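Local coordinates for protein amidohydrolase (Staphylococcus aureus, PDB 3NUR) that is a putative amidohydrolase with a TIM-barrel fold, probably hydrolysing non-peptide amide bonds with the help of a bound metal ion, at residues V236-D242 / Y281-F286; G168-Q172 / I230-L235; P259-E263 / L301-V306; F179-E183 / R243-M249; C111-N115 / F132-P136. One frame throughout, in Å; residues are numbered along the deposited sequence. Where two conformers were deposited one is given.

Contact 1 of 5, residues V236-D242 / Y281-F286; sequences VLSGIFD and YFKNSF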
# COMPACT_ATOMS: atom_id res chain seq x y z
N VAL A 236 -4.53 -3.27 14.12
CA VAL A 236 -3.89 -2.86 15.37
C VAL A 236 -4.69 -3.36 16.58
O VAL A 236 -4.11 -3.96 17.47
CB VAL A 236 -3.68 -1.32 15.39
CG1 VAL A 236 -3.30 -0.82 16.78
CG2 VAL A 236 -2.64 -0.89 14.35
N LEU A 237 -6.01 -3.06 16.62
CA LEU A 237 -6.89 -3.44 17.74
C LEU A 237 -6.97 -4.94 17.98
O LEU A 237 -7.16 -5.35 19.13
CB LEU A 237 -8.30 -2.83 17.58
CG LEU A 237 -8.39 -1.30 17.50
CD1 LEU A 237 -9.83 -0.85 17.31
CD2 LEU A 237 -7.75 -0.61 18.73
N SER A 238 -6.80 -5.75 16.92
CA SER A 238 -6.83 -7.23 17.03
C SER A 238 -5.53 -7.82 17.64
O SER A 238 -5.47 -9.03 17.87
CB SER A 238 -7.11 -7.87 15.68
OG SER A 238 -5.98 -7.83 14.82
N GLY A 239 -4.50 -6.98 17.85
CA GLY A 239 -3.23 -7.40 18.44
C GLY A 239 -2.21 -8.05 17.53
O GLY A 239 -1.25 -8.67 18.03
N ILE A 240 -2.35 -7.86 16.21
CA ILE A 240 -1.42 -8.42 15.21
C ILE A 240 0.04 -7.97 15.52
O ILE A 240 0.96 -8.78 15.44
CB ILE A 240 -1.86 -8.00 13.77
CG1 ILE A 240 -3.00 -8.94 13.25
CG2 ILE A 240 -0.66 -7.96 12.77
CD1 ILE A 240 -3.66 -8.48 11.97
N PHE A 241 0.21 -6.70 15.90
CA PHE A 241 1.54 -6.17 16.18
C PHE A 241 2.11 -6.52 17.56
O PHE A 241 3.28 -6.25 17.81
CB PHE A 241 1.61 -4.67 15.86
CG PHE A 241 1.14 -4.36 14.45
CD1 PHE A 241 2.02 -4.44 13.37
CD2 PHE A 241 -0.17 -3.97 14.21
CE1 PHE A 241 1.58 -4.16 12.08
CE2 PHE A 241 -0.62 -3.70 12.92
CZ PHE A 241 0.26 -3.79 11.86
N ASP A 242 1.30 -7.17 18.41
CA ASP A 242 1.76 -7.71 19.69
C ASP A 242 2.23 -9.15 19.41
O ASP A 242 3.28 -9.54 19.91
CB ASP A 242 0.65 -7.68 20.74
CG ASP A 242 0.46 -6.31 21.37
OD1 ASP A 242 1.26 -5.40 21.07
OD2 ASP A 242 -0.51 -6.14 22.13
N TYR A 281 1.53 2.01 17.79
CA TYR A 281 1.60 1.10 16.63
C TYR A 281 1.75 1.84 15.31
O TYR A 281 2.50 1.40 14.45
CB TYR A 281 0.42 0.16 16.58
CG TYR A 281 0.33 -0.71 17.81
CD1 TYR A 281 1.08 -1.88 17.93
CD2 TYR A 281 -0.47 -0.33 18.89
CE1 TYR A 281 0.96 -2.70 19.04
CE2 TYR A 281 -0.59 -1.14 20.02
CZ TYR A 281 0.14 -2.32 20.09
OH TYR A 281 0.05 -3.10 21.21
N PHE A 282 1.08 2.99 15.16
CA PHE A 282 1.24 3.78 13.92
C PHE A 282 2.61 4.43 13.86
O PHE A 282 3.16 4.64 12.77
CB PHE A 282 0.10 4.80 13.77
CG PHE A 282 -1.18 4.06 13.51
CD1 PHE A 282 -1.45 3.53 12.24
CD2 PHE A 282 -2.10 3.84 14.53
CE1 PHE A 282 -2.60 2.77 12.02
CE2 PHE A 282 -3.28 3.11 14.29
CZ PHE A 282 -3.51 2.57 13.03
N LYS A 283 3.17 4.76 15.02
CA LYS A 283 4.48 5.39 15.03
C LYS A 283 5.62 4.39 14.86
O LYS A 283 6.71 4.78 14.43
CB LYS A 283 4.67 6.15 16.33
CG LYS A 283 3.73 7.33 16.51
CD LYS A 283 3.92 7.87 17.92
CE LYS A 283 2.83 8.81 18.33
NZ LYS A 283 3.13 9.44 19.65
N ASN A 284 5.41 3.12 15.26
CA ASN A 284 6.49 2.13 15.27
C ASN A 284 6.34 0.96 14.31
O ASN A 284 7.35 0.30 14.00
CB ASN A 284 6.72 1.66 16.71
CG ASN A 284 7.22 2.80 17.58
OD1 ASN A 284 6.44 3.52 18.22
ND2 ASN A 284 8.51 3.09 17.50
N SER A 285 5.12 0.69 13.84
CA SER A 285 4.86 -0.47 12.96
C SER A 285 4.24 -0.09 11.61
O SER A 285 3.93 -0.97 10.81
CB SER A 285 3.96 -1.47 13.68
OG SER A 285 4.56 -1.90 14.89
N PHE A 286 4.04 1.21 11.35
CA PHE A 286 3.49 1.66 10.07
C PHE A 286 4.42 2.64 9.41
O PHE A 286 5.15 3.36 10.08
CB PHE A 286 2.11 2.35 10.27
CG PHE A 286 0.95 1.40 10.35
CD1 PHE A 286 0.13 1.18 9.25
CD2 PHE A 286 0.68 0.70 11.53
CE1 PHE A 286 -0.94 0.26 9.32
CE2 PHE A 286 -0.39 -0.20 11.61
CZ PHE A 286 -1.20 -0.40 10.50
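The one hydrogen bond between the segments runs from Y281 OH to D242 OD1, at 2.6 Å. The phenol comes in on the syn side of the carboxylate, 26° out of its plane, and OD1 lies at the edge of the tyrosine ring. Both ends have second partners: the backbone N of H276 bonds to Y281 OH, and that of N275 to D242 OD2. Apolar contact is divided between the two branches of V236. With CG1 anti to the backbone N (chi1 167°), that methyl meets Y281 CD2 at 3.6 Å. The other methyl, CG2, reaches F286 CE2 at 3.6 Å and F282 CZ at 3.8 Å. F241 makes a second line of contacts, its CB lying 3.5 Å from Y281 CD1 and its CD1 3.6 Å from S285 CB. Among the rings, F241 and F286 meet obliquely, with centroids 5.4 Å apart and planes inclined at 53°, while F282 CE1 sits over the centre of one face of F286. G239, with positive phi, ends helix 223-237 in a Schellman motif and stands at the N-cap of helix 240-243; V236 before this break and F241 after it both face the 281-286 segment. Between these outer helices of the barrel, the phenol and the N275 N-H would probably stabilise the charged form of D242 at the margin of an otherwise apolar, aromatic interface.

Contact 2 of 5, residues G168-Q172 / I230-L235; sequences GFLDQ and IHAIHL
F169 lies against helix 223-237, and its side chain can be followed outward atom by atom. Its CB rests 3.6 Å from H231 CD2. Beyond it the ring turns over the histidine, CD1 standing above one face of the imidazole at 3.3 Å from H231 CG, and CE1 meeting H231 CB at 3.6 Å. On the other branch, CD2 lies over the centre of one face of the H234 imidazole, 3.5 Å from NE2. At the far end CZ approaches I230 CG2, a contact that is doubtful because that side chain has a second conformer. The F169 ring also takes a CH-pi contact on its face, with H231 CA 4.1 Å from the ring centroid. Two hydrogen bonds flank this aromatic cluster. L170 N donates to H231 NE2 at 2.9 Å in a nearly straight line (172° at the hydrogen). H234 ND1 donates to D171 OD2 at 2.8 Å, in the imidazole plane but from above the carboxylate, 50° out of its plane. D171 CG sits between its own backbone N and carbonyl carbon, which carries the acid toward the helix. The loop that follows strand 159-162 contains a type I turn from F169 to Q172; L170 leans on F179 of helix 176-185, while H231 and L235 reach L191 of strand 189-192, so helix 223-237 is joined here to both the loop and the barrel wall.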
# COMPACT_ATOMS: atom_id res chain seq x y z
N GLY A 168 -14.95 -9.91 4.94
CA GLY A 168 -14.60 -8.81 5.83
C GLY A 168 -13.13 -8.47 5.94
O GLY A 168 -12.33 -8.79 5.06
N PHE A 169 -12.78 -7.77 7.02
CA PHE A 169 -11.42 -7.30 7.26
C PHE A 169 -10.48 -8.43 7.63
O PHE A 169 -10.91 -9.50 8.08
CB PHE A 169 -11.43 -6.20 8.34
CG PHE A 169 -12.13 -4.92 7.93
CD1 PHE A 169 -11.79 -4.26 6.75
CD2 PHE A 169 -13.09 -4.34 8.75
CE1 PHE A 169 -12.41 -3.05 6.39
CE2 PHE A 169 -13.70 -3.12 8.41
CZ PHE A 169 -13.35 -2.48 7.23
N LEU A 170 -9.18 -8.17 7.43
CA LEU A 170 -8.11 -9.13 7.66
C LEU A 170 -7.68 -9.34 9.13
O LEU A 170 -6.69 -10.03 9.39
CB LEU A 170 -6.94 -8.92 6.67
CG LEU A 170 -7.31 -8.81 5.16
CD1 LEU A 170 -6.12 -8.32 4.32
CD2 LEU A 170 -7.82 -10.14 4.58
N ASP A 171 -8.44 -8.76 10.10
CA ASP A 171 -8.18 -9.00 11.53
C ASP A 171 -8.75 -10.36 11.98
O ASP A 171 -8.46 -10.82 13.10
CB ASP A 171 -8.72 -7.87 12.43
CG ASP A 171 -10.21 -7.60 12.35
OD1 ASP A 171 -10.81 -7.87 11.27
OD2 ASP A 171 -10.77 -7.06 13.32
N GLN A 172 -9.56 -10.99 11.12
CA GLN A 172 -10.17 -12.30 11.41
C GLN A 172 -9.09 -13.37 11.58
O GLN A 172 -8.06 -13.31 10.90
CB GLN A 172 -11.15 -12.70 10.30
CG GLN A 172 -12.39 -11.84 10.25
CD GLN A 172 -13.22 -12.20 9.04
OE1 GLN A 172 -13.87 -13.25 9.00
NE2 GLN A 172 -13.17 -11.38 8.00
N ILE A 230 -9.92 2.41 8.46
CA ILE A 230 -10.67 1.59 9.43
C ILE A 230 -10.08 0.17 9.45
O ILE A 230 -9.87 -0.40 10.53
CB ILE A 230 -12.19 1.66 9.13
CG1 ILE A 230 -12.73 3.08 9.47
CG2 ILE A 230 -13.00 0.55 9.85
CD1 ILE A 230 -14.20 3.39 9.01
N HIS A 231 -9.76 -0.38 8.27
CA HIS A 231 -9.16 -1.70 8.11
C HIS A 231 -7.81 -1.74 8.85
O HIS A 231 -7.59 -2.65 9.64
CB HIS A 231 -8.94 -2.01 6.62
CG HIS A 231 -8.66 -3.45 6.32
ND1 HIS A 231 -8.62 -3.90 5.02
CD2 HIS A 231 -8.45 -4.51 7.15
CE1 HIS A 231 -8.39 -5.21 5.09
NE2 HIS A 231 -8.24 -5.61 6.35
N ALA A 232 -6.94 -0.74 8.65
CA ALA A 232 -5.65 -0.71 9.34
C ALA A 232 -5.86 -0.67 10.87
O ALA A 232 -5.14 -1.36 11.58
CB ALA A 232 -4.80 0.47 8.87
N ILE A 233 -6.85 0.11 11.38
CA ILE A 233 -7.14 0.18 12.82
C ILE A 233 -7.59 -1.19 13.34
O ILE A 233 -7.14 -1.59 14.40
CB ILE A 233 -8.14 1.32 13.15
CG1 ILE A 233 -7.49 2.69 12.83
CG2 ILE A 233 -8.54 1.27 14.65
CD1 ILE A 233 -8.56 3.81 12.55
N HIS A 234 -8.42 -1.93 12.58
CA HIS A 234 -8.84 -3.28 12.96
C HIS A 234 -7.59 -4.15 13.22
O HIS A 234 -7.55 -4.91 14.19
CB HIS A 234 -9.65 -3.93 11.83
CG HIS A 234 -11.12 -3.72 11.95
ND1 HIS A 234 -11.96 -4.75 12.35
CD2 HIS A 234 -11.87 -2.63 11.68
CE1 HIS A 234 -13.18 -4.25 12.32
NE2 HIS A 234 -13.18 -2.97 11.94
N LEU A 235 -6.59 -4.03 12.35
CA LEU A 235 -5.36 -4.83 12.44
C LEU A 235 -4.61 -4.54 13.74
O LEU A 235 -4.21 -5.46 14.44
CB LEU A 235 -4.46 -4.61 11.21
CG LEU A 235 -5.10 -4.89 9.82
CD1 LEU A 235 -4.06 -4.73 8.71
CD2 LEU A 235 -5.70 -6.29 9.74

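Contact 3 of 5, residues P259-E263 / L301-V306; sequences PFFLE and LVKKEV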
# COMPACT_ATOMS: atom_id res chain seq x y z
N PRO A 259 -3.71 9.71 10.79
CA PRO A 259 -2.93 10.73 11.51
C PRO A 259 -3.74 11.90 12.05
O PRO A 259 -3.28 12.56 12.98
CB PRO A 259 -1.88 11.18 10.49
CG PRO A 259 -1.73 9.98 9.58
CD PRO A 259 -3.15 9.51 9.42
N PHE A 260 -4.93 12.16 11.48
CA PHE A 260 -5.79 13.25 11.94
C PHE A 260 -6.29 13.01 13.38
O PHE A 260 -6.54 13.97 14.12
CB PHE A 260 -6.98 13.43 10.96
CG PHE A 260 -7.93 14.56 11.31
CD1 PHE A 260 -7.69 15.86 10.88
CD2 PHE A 260 -9.10 14.31 12.03
CE1 PHE A 260 -8.58 16.90 11.20
CE2 PHE A 260 -9.98 15.36 12.36
CZ PHE A 260 -9.72 16.64 11.92
N PHE A 261 -6.42 11.73 13.78
CA PHE A 261 -7.01 11.37 15.07
C PHE A 261 -6.13 10.59 16.04
O PHE A 261 -6.67 10.00 16.97
CB PHE A 261 -8.31 10.58 14.77
CG PHE A 261 -9.57 11.23 15.27
CD1 PHE A 261 -9.83 12.58 15.02
CD2 PHE A 261 -10.55 10.48 15.92
CE1 PHE A 261 -11.01 13.18 15.47
CE2 PHE A 261 -11.75 11.07 16.33
CZ PHE A 261 -11.96 12.42 16.12
N LEU A 262 -4.79 10.55 15.86
CA LEU A 262 -3.96 9.76 16.79
C LEU A 262 -4.12 10.12 18.27
O LEU A 262 -4.27 9.20 19.10
CB LEU A 262 -2.48 9.76 16.39
CG LEU A 262 -2.12 8.97 15.12
CD1 LEU A 262 -0.64 9.11 14.84
CD2 LEU A 262 -2.48 7.50 15.24
N GLU A 263 -4.06 11.43 18.60
CA GLU A 263 -4.20 11.87 19.99
C GLU A 263 -5.56 11.50 20.54
O GLU A 263 -5.65 11.03 21.67
CB GLU A 263 -3.99 13.39 20.14
CG GLU A 263 -2.59 13.89 19.80
CD GLU A 263 -2.38 14.30 18.35
OE1 GLU A 263 -3.16 13.86 17.47
OE2 GLU A 263 -1.43 15.08 18.10
N LEU A 301 1.25 17.53 8.94
CA LEU A 301 0.53 16.76 9.97
C LEU A 301 1.20 15.41 10.23
O LEU A 301 1.43 15.03 11.37
CB LEU A 301 -0.94 16.55 9.53
CG LEU A 301 -1.80 15.66 10.46
CD1 LEU A 301 -2.22 16.43 11.70
CD2 LEU A 301 -3.04 15.16 9.72
N VAL A 302 1.52 14.69 9.14
CA VAL A 302 2.11 13.35 9.20
C VAL A 302 3.49 13.44 9.85
O VAL A 302 3.79 12.64 10.73
CB VAL A 302 2.12 12.71 7.78
CG1 VAL A 302 3.05 11.49 7.70
CG2 VAL A 302 0.70 12.34 7.33
N LYS A 303 4.31 14.44 9.47
CA LYS A 303 5.63 14.61 10.10
C LYS A 303 5.50 14.80 11.63
O LYS A 303 6.30 14.24 12.38
CB LYS A 303 6.38 15.79 9.46
CG LYS A 303 7.84 15.91 9.88
CD LYS A 303 8.41 17.26 9.48
CE LYS A 303 9.80 17.51 10.03
NZ LYS A 303 10.30 18.87 9.67
N LYS A 304 4.52 15.60 12.10
CA LYS A 304 4.37 15.84 13.54
C LYS A 304 3.86 14.61 14.29
O LYS A 304 4.22 14.40 15.44
CB LYS A 304 3.38 17.01 13.79
CG LYS A 304 3.87 18.37 13.33
CD LYS A 304 2.69 19.31 13.05
CE LYS A 304 3.15 20.60 12.41
NZ LYS A 304 2.02 21.35 11.79
N GLU A 305 3.00 13.81 13.63
CA GLU A 305 2.36 12.64 14.23
C GLU A 305 3.22 11.38 14.28
O GLU A 305 3.28 10.75 15.33
CB GLU A 305 1.02 12.33 13.52
CG GLU A 305 -0.06 13.37 13.76
CD GLU A 305 -0.45 13.59 15.21
OE1 GLU A 305 -0.31 12.64 16.02
OE2 GLU A 305 -0.90 14.71 15.53
N VAL A 306 3.85 11.01 13.15
CA VAL A 306 4.67 9.79 13.08
C VAL A 306 6.17 10.04 12.97
O VAL A 306 6.96 9.14 13.23
CB VAL A 306 4.18 8.75 12.03
CG1 VAL A 306 2.75 8.32 12.30
CG2 VAL A 306 4.34 9.27 10.60
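E305 OE2 stands 2.7 Å from E263 OE2 and 3.1 Å from E263 OE1. Two carboxylate oxygens as close as the first pair would suggest that one acid holds a proton, which the mutual proximity of the charges would itself favour. The carboxylate planes are 73° apart, so the two groups are far from coplanar. Both chains fold over to get there, bending at chi2 (-59° in E305, 91° in E263). The shaft of E305 is packed as well: its CG touches the carbonyl oxygen of P259 at 3.4 Å, and its CB lies 3.9 Å from L262 CD1, the two chains running antiparallel alongside each other. Of the carboxylate oxygens, E305 OE1 rests against L262 CB at 3.6 Å. The remaining contacts are apolar and looser. The P259 ring and the V302 side chain extend in the same direction, flank to flank, CG to CG2 at 4.1 Å; L301 CD2 approaches P259 CB at 4.2 Å; and L262 CD1 ends 4.3 Å from V306 CG1. P259, V302 and V306 all touch I288 of strand 286-288, and L262 also reaches F282 of helix 278-284. The contact thus joins the start of helix 262-268 to the last turns of helix 296-306 on the outer layer of the barrel. Chemically it pairs an apolar inner side with two acids on the outer side, whose association would probably depend on pH.

Contact 4 of 5, residues F179-E183 / R243-M249; sequences FKTAE and RYPKLNM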
# COMPACT_ATOMS: atom_id res chain seq x y z
N PHE A 179 0.03 -12.37 8.01
CA PHE A 179 0.84 -11.47 8.83
C PHE A 179 2.03 -12.20 9.45
O PHE A 179 3.12 -11.65 9.48
CB PHE A 179 -0.02 -10.75 9.89
CG PHE A 179 -1.16 -10.03 9.21
CD1 PHE A 179 -0.96 -8.79 8.60
CD2 PHE A 179 -2.42 -10.60 9.13
CE1 PHE A 179 -2.00 -8.14 7.93
CE2 PHE A 179 -3.46 -9.95 8.45
CZ PHE A 179 -3.24 -8.74 7.85
N LYS A 180 1.81 -13.45 9.92
CA LYS A 180 2.85 -14.31 10.49
C LYS A 180 3.93 -14.54 9.42
O LYS A 180 5.11 -14.43 9.72
CB LYS A 180 2.25 -15.65 10.91
CG LYS A 180 3.23 -16.58 11.61
CD LYS A 180 2.50 -17.84 12.10
CE LYS A 180 3.27 -18.55 13.18
NZ LYS A 180 2.46 -19.63 13.79
N THR A 181 3.50 -14.79 8.17
CA THR A 181 4.39 -15.04 7.04
C THR A 181 5.24 -13.81 6.73
O THR A 181 6.46 -13.93 6.62
CB THR A 181 3.61 -15.60 5.86
OG1 THR A 181 3.01 -16.83 6.27
CG2 THR A 181 4.47 -15.86 4.66
N ALA A 182 4.60 -12.62 6.65
CA ALA A 182 5.31 -11.36 6.42
C ALA A 182 6.38 -11.12 7.50
O ALA A 182 7.52 -10.80 7.14
CB ALA A 182 4.32 -10.20 6.39
N GLU A 183 6.07 -11.34 8.79
CA GLU A 183 7.07 -11.13 9.84
C GLU A 183 8.25 -12.12 9.69
O GLU A 183 9.41 -11.71 9.74
CB GLU A 183 6.46 -11.22 11.24
CG GLU A 183 7.39 -10.64 12.30
CD GLU A 183 7.19 -11.07 13.74
OE1 GLU A 183 6.77 -12.23 13.97
OE2 GLU A 183 7.47 -10.25 14.64
N ARG A 243 1.48 -9.90 18.56
CA ARG A 243 1.84 -11.26 18.14
C ARG A 243 3.08 -11.22 17.24
O ARG A 243 3.97 -12.08 17.39
CB ARG A 243 0.68 -11.92 17.36
CG ARG A 243 -0.42 -12.44 18.26
CD ARG A 243 -1.44 -13.35 17.56
NE ARG A 243 -2.21 -12.68 16.50
CZ ARG A 243 -3.18 -11.78 16.70
NH1 ARG A 243 -3.45 -11.35 17.92
NH2 ARG A 243 -3.84 -11.27 15.68
N TYR A 244 3.14 -10.23 16.31
CA TYR A 244 4.23 -10.07 15.32
C TYR A 244 4.86 -8.67 15.47
O TYR A 244 4.62 -7.79 14.64
CB TYR A 244 3.69 -10.36 13.89
CG TYR A 244 2.91 -11.65 13.85
CD1 TYR A 244 3.50 -12.86 14.22
CD2 TYR A 244 1.55 -11.65 13.56
CE1 TYR A 244 2.76 -14.04 14.28
CE2 TYR A 244 0.81 -12.83 13.58
CZ TYR A 244 1.42 -14.02 13.94
OH TYR A 244 0.70 -15.18 13.98
N PRO A 245 5.64 -8.45 16.56
CA PRO A 245 6.17 -7.10 16.84
C PRO A 245 7.18 -6.53 15.85
O PRO A 245 7.40 -5.32 15.87
CB PRO A 245 6.75 -7.23 18.25
CG PRO A 245 7.10 -8.66 18.39
CD PRO A 245 5.99 -9.38 17.66
N LYS A 246 7.77 -7.38 15.00
CA LYS A 246 8.73 -6.91 13.99
C LYS A 246 8.05 -6.57 12.67
O LYS A 246 8.70 -6.08 11.76
CB LYS A 246 9.85 -7.94 13.78
CG LYS A 246 10.74 -8.14 15.00
CD LYS A 246 11.94 -9.07 14.71
CE LYS A 246 11.61 -10.55 14.68
NZ LYS A 246 11.26 -11.03 13.31
N LEU A 247 6.75 -6.86 12.56
CA LEU A 247 5.98 -6.59 11.34
C LEU A 247 5.81 -5.10 11.08
O LEU A 247 5.47 -4.36 12.00
CB LEU A 247 4.58 -7.27 11.41
CG LEU A 247 3.63 -7.02 10.20
CD1 LEU A 247 4.16 -7.63 8.91
CD2 LEU A 247 2.23 -7.48 10.49
N ASN A 248 5.99 -4.67 9.82
CA ASN A 248 5.70 -3.31 9.39
C ASN A 248 4.67 -3.32 8.28
O ASN A 248 4.71 -4.16 7.38
CB ASN A 248 6.92 -2.53 8.91
CG ASN A 248 7.94 -2.32 9.97
OD1 ASN A 248 7.68 -1.69 11.00
ND2 ASN A 248 9.11 -2.89 9.75
N MSE A 249 3.76 -2.38 8.33
CA MSE A 249 2.82 -2.19 7.26
C MSE A 249 2.97 -0.82 6.65
O MSE A 249 3.56 0.05 7.29
CB MSE A 249 1.41 -2.53 7.72
CG MSE A 249 1.32 -4.06 7.81
SE MSE A 249 -0.29 -4.62 8.29
CE MSE A 249 -1.19 -4.21 6.57
O HOH W 1 6.48 -13.04 16.59
O HOH W 2 12.36 -12.59 11.23
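E183 is held to the turn that starts at Y244 by K246 N, which donates to E183 OE2 at 2.9 Å (162° at the hydrogen) on the anti lone pair. Its extended chain, with CG anti to the backbone N (chi1 -165°), brings the carboxylate across to the turn. The other oxygen is bridged by a water, which donates to E183 OE1 at 2.8 Å and to R243 O at 2.8 Å. K246 NZ is near this carboxylate but too far for a salt bridge. In the ring contacts, K180 CA makes a CH-pi contact over the centre of the Y244 face, 3.8 Å from the centroid, with R243 CB on the opposite face, while E183 OE1 comes to the ring edge at 3.3 Å from Y244 CD1. The phenol OH and the R243 guanidinium both bind D176. Apolar contact completes the inner side: L247 CD1 meets A182 CB at 3.6 Å, its CD2 meets F179 CD1 at 3.9 Å, and the selenium of selenomethionine M249 makes an oblique Met-aromatic contact, 3.9 Å from F179 CE1. Helix 176-185 is thus fastened to the loop entering strand 249-251 by a glutamate that reads a backbone N-H, with charge outside and hydrocarbon inside.

Contact 5 of 5, residues C111-N115 / F132-P136; sequences CQKAN and FATLP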
# COMPACT_ATOMS: atom_id res chain seq x y z
N CYS A 111 -3.01 -14.93 -9.56
CA CYS A 111 -2.00 -14.21 -8.76
C CYS A 111 -0.60 -14.76 -9.11
O CYS A 111 0.35 -13.99 -9.27
CB CYS A 111 -2.28 -14.32 -7.27
SG CYS A 111 -3.68 -13.31 -6.71
N GLN A 112 -0.48 -16.10 -9.23
CA GLN A 112 0.79 -16.75 -9.60
C GLN A 112 1.30 -16.25 -10.94
O GLN A 112 2.49 -15.95 -11.09
CB GLN A 112 0.64 -18.28 -9.65
CG GLN A 112 0.61 -18.91 -8.28
CD GLN A 112 0.22 -20.37 -8.32
OE1 GLN A 112 0.35 -21.09 -7.32
NE2 GLN A 112 -0.30 -20.84 -9.45
N LYS A 113 0.41 -16.10 -11.90
CA LYS A 113 0.73 -15.62 -13.22
C LYS A 113 1.20 -14.16 -13.18
O LYS A 113 2.19 -13.81 -13.84
CB LYS A 113 -0.51 -15.69 -14.08
CG LYS A 113 -0.23 -15.62 -15.57
CD LYS A 113 -0.55 -16.94 -16.19
CE LYS A 113 -1.84 -17.54 -15.66
NZ LYS A 113 -2.03 -18.91 -16.14
N ALA A 114 0.47 -13.33 -12.39
CA ALA A 114 0.84 -11.93 -12.31
C ALA A 114 2.26 -11.83 -11.73
O ALA A 114 3.11 -11.15 -12.31
CB ALA A 114 -0.16 -11.15 -11.47
N ASN A 115 2.52 -12.54 -10.60
CA ASN A 115 3.83 -12.51 -9.94
C ASN A 115 4.96 -13.02 -10.85
O ASN A 115 6.03 -12.41 -10.89
CB ASN A 115 3.79 -13.28 -8.62
CG ASN A 115 2.86 -12.64 -7.62
OD1 ASN A 115 2.80 -11.40 -7.51
ND2 ASN A 115 2.18 -13.45 -6.83
N PHE A 132 6.48 -6.23 -5.43
CA PHE A 132 5.61 -6.50 -4.30
C PHE A 132 4.66 -7.59 -4.78
O PHE A 132 4.18 -7.55 -5.93
CB PHE A 132 4.83 -5.24 -3.83
CG PHE A 132 5.46 -4.45 -2.68
CD1 PHE A 132 6.68 -4.83 -2.14
CD2 PHE A 132 4.86 -3.29 -2.20
CE1 PHE A 132 7.26 -4.11 -1.07
CE2 PHE A 132 5.44 -2.56 -1.15
CZ PHE A 132 6.62 -2.99 -0.58
N ALA A 133 4.44 -8.59 -3.92
CA ALA A 133 3.56 -9.74 -4.23
C ALA A 133 2.08 -9.36 -4.34
O ALA A 133 1.60 -8.48 -3.61
CB ALA A 133 3.72 -10.79 -3.15
N THR A 134 1.37 -10.05 -5.24
CA THR A 134 -0.09 -9.99 -5.42
C THR A 134 -0.57 -11.34 -4.87
O THR A 134 -0.08 -12.39 -5.30
CB THR A 134 -0.49 -9.70 -6.86
OG1 THR A 134 0.09 -8.45 -7.24
CG2 THR A 134 -2.01 -9.61 -7.04
N LEU A 135 -1.43 -11.30 -3.84
CA LEU A 135 -1.82 -12.51 -3.11
C LEU A 135 -3.27 -12.88 -3.21
O LEU A 135 -4.11 -12.00 -3.07
CB LEU A 135 -1.45 -12.38 -1.62
CG LEU A 135 0.01 -12.00 -1.31
CD1 LEU A 135 0.18 -11.74 0.16
CD2 LEU A 135 0.98 -13.08 -1.80
N PRO A 136 -3.60 -14.19 -3.29
CA PRO A 136 -5.02 -14.58 -3.29
C PRO A 136 -5.56 -14.60 -1.86
O PRO A 136 -5.74 -15.65 -1.25
CB PRO A 136 -4.97 -15.97 -3.94
CG PRO A 136 -3.63 -16.54 -3.52
CD PRO A 136 -2.69 -15.36 -3.43
O HOH W 3 2.67 -8.65 -8.12
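The N115 amide grips both backbone polar atoms of T134. T134 N donates to N115 OD1 at 3.0 Å, and N115 ND2 donates to T134 O at 2.9 Å. Each donor lies in the plane of the carbonyl it meets, on a lone pair, with C=O...donor angles of 122° and 143° respectively. This two-point pairing fixes the rotation of the amide, and ND2 has a further acceptor in E146 OE2 of helix 140-152. A water extends the network, donating to N115 OD1 at 2.8 Å and to F132 O at 2.9 Å, and accepting from T134 OG1 at 2.7 Å. OD1 therefore receives two hydrogens, one from the backbone and one from the water. Outward along the helix the contact turns to packing. C111 CB lies 3.5 Å from T134 O. The sulfur, C111 SG, approaches P136 N at 3.5 Å and L135 C at 3.6 Å. With CG2 anti to the backbone N, the T134 methyl points in the direction of the same sulfur. Helix 104-124 is thus tied to the chain leaving strand 129-131, as in a barrel where helices cover the strands, and the N-H and C=O of T134 are both satisfied by one side-chain amide in a buried setting.

In the fold
Contacts 1, 2 and 4 touch one another: centres of 1 and 4 are 9 Å apart, of 1 and 2 11 Å, of 2 and 4 14 Å. M249, at the start of strand 249-251, links the group: its backbone bonds to S285 of contact 1, and L235 of contact 2 packs on it. Contact 3 touches contact 1 alone of these, F282 meeting V306. Contact 5 stands apart, its nearest atoms about 7 Å from contact 4; its centre is about 33 Å from that of contact 3, on the opposite side of the chain's centre. The calcium ion is bound by E28, H30, H192 and D316. The side chain of F132 in contact 5 is about 11 Å from the bound calcium ion. H192 ends strand 189-192, on which residues of contacts 2 and 4 pack.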